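Local coordinates for protein dihydrocoumarin hydrolase, AncDHCH1 (Pseudomonas sp., PDB 6C2C) that probably hydrolyses the lactone dihydrocoumarin at a two-zinc centre, as a metallo-beta-lactamase superfamily relative of methyl-parathion hydrolase, at residues I117-H121 against H205-T210. Residues are numbered along the deposited sequence; the frame is centred on the assembly and turned at random.
Sequences ITHMH and HTPGHT. With ZN (zinc ion), chain D.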
ATOM      1  N   ILE A 117      -7.581   2.876  -5.658  1.00  9.93           N
ATOM      2  CA  ILE A 117      -6.985   3.460  -4.469  1.00 10.03           C
ATOM      3  C   ILE A 117      -7.578   2.782  -3.239  1.00  9.43           C
ATOM      4  O   ILE A 117      -8.809   2.778  -3.044  1.00 10.44           O
ATOM      5  CB  ILE A 117      -7.266   4.967  -4.460  1.00 10.43           C
ATOM      6  CG1 ILE A 117      -6.590   5.654  -5.649  1.00  9.84           C
ATOM      7  CG2 ILE A 117      -6.859   5.554  -3.120  1.00 10.79           C
ATOM      8  CD1 ILE A 117      -5.048   5.454  -5.644  1.00 11.51           C
ATOM      9  N   THR A 118      -6.725   2.179  -2.397  1.00  8.41           N
ATOM     10  CA  THR A 118      -7.282   1.533  -1.205  1.00  8.79           C
ATOM     11  C   THR A 118      -7.859   2.573  -0.241  1.00  9.64           C
ATOM     12  O   THR A 118      -8.931   2.370   0.316  1.00 11.17           O
ATOM     13  CB  THR A 118      -6.205   0.689  -0.488  1.00  9.87           C
ATOM     14  OG1 THR A 118      -5.086   1.526  -0.095  1.00 11.32           O
ATOM     15  CG2 THR A 118      -5.750  -0.495  -1.365  1.00  9.87           C
ATOM     16  N   HIS A 119      -7.199   3.719  -0.125  1.00  9.54           N
ATOM     17  CA  HIS A 119      -7.667   4.818   0.699  1.00 12.12           C
ATOM     18  C   HIS A 119      -6.838   6.048   0.378  1.00 11.22           C
ATOM     19  O   HIS A 119      -5.729   5.943  -0.156  1.00 10.74           O
ATOM     20  CB  HIS A 119      -7.575   4.482   2.195  1.00 10.47           C
ATOM     21  CG  HIS A 119      -6.188   4.263   2.732  1.00  9.79           C
ATOM     22  ND1 HIS A 119      -5.330   3.278   2.260  1.00 10.81           N
ATOM     23  CD2 HIS A 119      -5.528   4.895   3.738  1.00 10.39           C
ATOM     24  CE1 HIS A 119      -4.194   3.315   2.950  1.00 11.66           C
ATOM     25  NE2 HIS A 119      -4.291   4.262   3.883  1.00  9.28           N
ATOM     26  N   MET A 120      -7.391   7.227   0.691  1.00 10.95           N
ATOM     27  CA  MET A 120      -6.731   8.460   0.224  1.00 11.49           C
ATOM     28  C   MET A 120      -5.724   9.053   1.195  1.00 13.09           C
ATOM     29  O   MET A 120      -5.543  10.262   1.217  1.00 16.29           O
ATOM     30  CB  MET A 120      -7.789   9.497  -0.154  1.00 11.75           C
ATOM     31  CG  MET A 120      -8.645   8.967  -1.329  1.00 11.78           C
ATOM     32  SD  MET A 120      -9.794  10.263  -1.900  1.00 15.25           S
ATOM     33  CE  MET A 120     -10.594   9.319  -3.206  1.00 12.77           C
ATOM     34  N   HIS A 121      -4.950   8.249   1.896  1.00 10.93           N
ATOM     35  CA  HIS A 121      -3.800   8.760   2.605  1.00 11.04           C
ATOM     36  C   HIS A 121      -2.704   9.139   1.632  1.00 13.04           C
ATOM     37  O   HIS A 121      -2.663   8.659   0.488  1.00 11.55           O
ATOM     38  CB  HIS A 121      -3.319   7.713   3.615  1.00 11.08           C
ATOM     39  CG  HIS A 121      -4.133   7.673   4.875  1.00 10.75           C
ATOM     40  ND1 HIS A 121      -4.052   6.673   5.812  1.00 11.22           N
ATOM     41  CD2 HIS A 121      -5.066   8.545   5.360  1.00 12.61           C
ATOM     42  CE1 HIS A 121      -4.874   6.900   6.823  1.00 14.81           C
ATOM     43  NE2 HIS A 121      -5.495   8.041   6.571  1.00 11.23           N
ATOM     44  N   HIS A 205      -9.846   1.930   8.717  1.00 11.29           N
ATOM     45  CA  HIS A 205      -8.608   2.695   8.653  1.00 10.43           C
ATOM     46  C   HIS A 205      -8.881   4.122   8.115  1.00 11.25           C
ATOM     47  O   HIS A 205      -8.307   5.059   8.542  1.00 11.74           O
ATOM     48  CB  HIS A 205      -7.579   1.972   7.812  1.00 10.91           C
ATOM     49  CG  HIS A 205      -6.292   2.690   7.687  1.00  9.90           C
ATOM     50  ND1 HIS A 205      -5.464   2.931   8.749  1.00  8.97           N
ATOM     51  CD2 HIS A 205      -5.692   3.222   6.614  1.00 11.38           C
ATOM     52  CE1 HIS A 205      -4.413   3.583   8.325  1.00 11.19           C
ATOM     53  NE2 HIS A 205      -4.542   3.784   7.041  1.00 12.34           N
ATOM     54  N   THR A 206      -9.762   4.152   7.124  1.00 11.09           N
ATOM     55  CA  THR A 206     -10.415   5.379   6.677  1.00 12.81           C
ATOM     56  C   THR A 206     -11.873   5.027   6.409  1.00 13.18           C
ATOM     57  O   THR A 206     -12.195   3.858   6.224  1.00 11.51           O
ATOM     58  CB  THR A 206      -9.756   5.948   5.413  1.00 10.56           C
ATOM     59  OG1 THR A 206     -10.000   5.052   4.309  1.00 11.86           O
ATOM     60  CG2 THR A 206      -8.262   6.208   5.629  1.00 11.52           C
ATOM     61  N   PRO A 207     -12.746   6.030   6.231  1.00 13.21           N
ATOM     62  CA  PRO A 207     -14.165   5.749   6.022  1.00 12.58           C
ATOM     63  C   PRO A 207     -14.472   4.897   4.804  1.00 11.01           C
ATOM     64  O   PRO A 207     -15.459   4.146   4.817  1.00 11.98           O
ATOM     65  CB  PRO A 207     -14.767   7.157   5.886  1.00 12.96           C
ATOM     66  CG  PRO A 207     -13.858   8.030   6.710  1.00 11.17           C
ATOM     67  CD  PRO A 207     -12.453   7.449   6.515  1.00 13.31           C
ATOM     68  N   GLY A 208     -13.644   5.015   3.751  1.00 11.09           N
ATOM     69  CA  GLY A 208     -13.831   4.229   2.534  1.00 10.87           C
ATOM     70  C   GLY A 208     -12.685   3.281   2.237  1.00 10.87           C
ATOM     71  O   GLY A 208     -12.535   2.916   1.062  1.00 11.78           O
ATOM     72  N   HIS A 209     -11.973   2.805   3.276  1.00 12.30           N
ATOM     73  CA  HIS A 209     -10.838   1.931   2.993  1.00 11.25           C
ATOM     74  C   HIS A 209     -11.349   0.663   2.297  1.00 10.25           C
ATOM     75  O   HIS A 209     -12.347   0.059   2.715  1.00 10.23           O
ATOM     76  CB  HIS A 209     -10.089   1.598   4.291  1.00  9.52           C
ATOM     77  CG  HIS A 209      -8.848   0.769   4.037  1.00  8.04           C
ATOM     78  ND1 HIS A 209      -8.926  -0.596   3.792  1.00 10.39           N
ATOM     79  CD2 HIS A 209      -7.547   1.113   3.924  1.00 10.45           C
ATOM     80  CE1 HIS A 209      -7.686  -1.049   3.557  1.00 10.14           C
ATOM     81  NE2 HIS A 209      -6.846  -0.043   3.644  1.00  9.57           N
ATOM     82  N   THR A 210     -10.660   0.268   1.201  1.00  9.48           N
ATOM     83  CA  THR A 210     -11.126  -0.775   0.312  1.00  8.59           C
ATOM     84  C   THR A 210      -9.970  -1.742   0.050  1.00  8.82           C
ATOM     85  O   THR A 210      -8.824  -1.314  -0.183  1.00 10.74           O
ATOM     86  CB  THR A 210     -11.660  -0.168  -1.018  1.00  9.58           C
ATOM     87  OG1 THR A 210     -12.749   0.724  -0.696  1.00 10.80           O
ATOM     88  CG2 THR A 210     -12.166  -1.306  -1.973  1.00 10.73           C
TER
HETATM   89 ZN    ZN D 402      -3.001   4.666   5.541  1.00 16.15          ZN
HETATM   90  O   HOH W   1     -11.192   3.674  -1.508  1.00 10.64           O
HETATM   91  O   HOH W   2      -7.201   8.148   8.889  1.00 15.00           O
HETATM   92  O   HOH W   3      -1.366   5.281   4.834  1.00  8.83           O
HETATM   93  O   HOH W   4      -1.940   4.868   7.492  1.00 14.26           O
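Two buried loops of the metallo-beta-lactamase fold meet at a zinc ion. Residues 117-121 follow strand 114-116 and carry the start of the HxHxDH motif; 205-210 runs into strand 210-216. H205 comes first in 205-210 and is a zinc ligand: its NE2 lies 2.3 Å from ZN, beside H119 NE2 at 2.1 Å and H121 ND1 at 2.3 Å. D226 and waters 3 and 4 complete the site. The edge of the H205 ring also meets the face of H119 in an offset edge-to-face pair, with centroids 4.6 Å apart. H205 ND1 is hydrogen-bonded to D245 OD1. Water 2 links H205 O to H121 NE2. T206 packs its CG2 over the H121 ring in a CH-pi contact, 3.8 Å from the ring centroid. Its OG1 is hydrogen-bonded to D147 in helix 145-151. A type I turn from T206 to H209 then reverses the chain. Within it, water 1 sits between G208 O and I117 O, 3.0 Å from each. H209 places CD2 over the H119 ring, 3.5 Å from H119 ND1, and its CA makes a CA-H...O contact to T118 O at 3.3 Å. H209 ND1 hydrogen-bonds to S202 OG, and H209 NE2 to the backbone N of D226. At T210 the backbones join: T210 N donates to T118 O at 2.9 Å. The H119 ring is fixed from its own loop too, since H119 ND1 donates to T118 OG1 at 2.9 Å. That bond puts the proton on ND1, so NE2 of neutral H119 offers its lone pair to zinc. Three histidine nitrogens thus face one cation, and the waters on zinc are consistent with a metal-activated hydrolytic nucleophile.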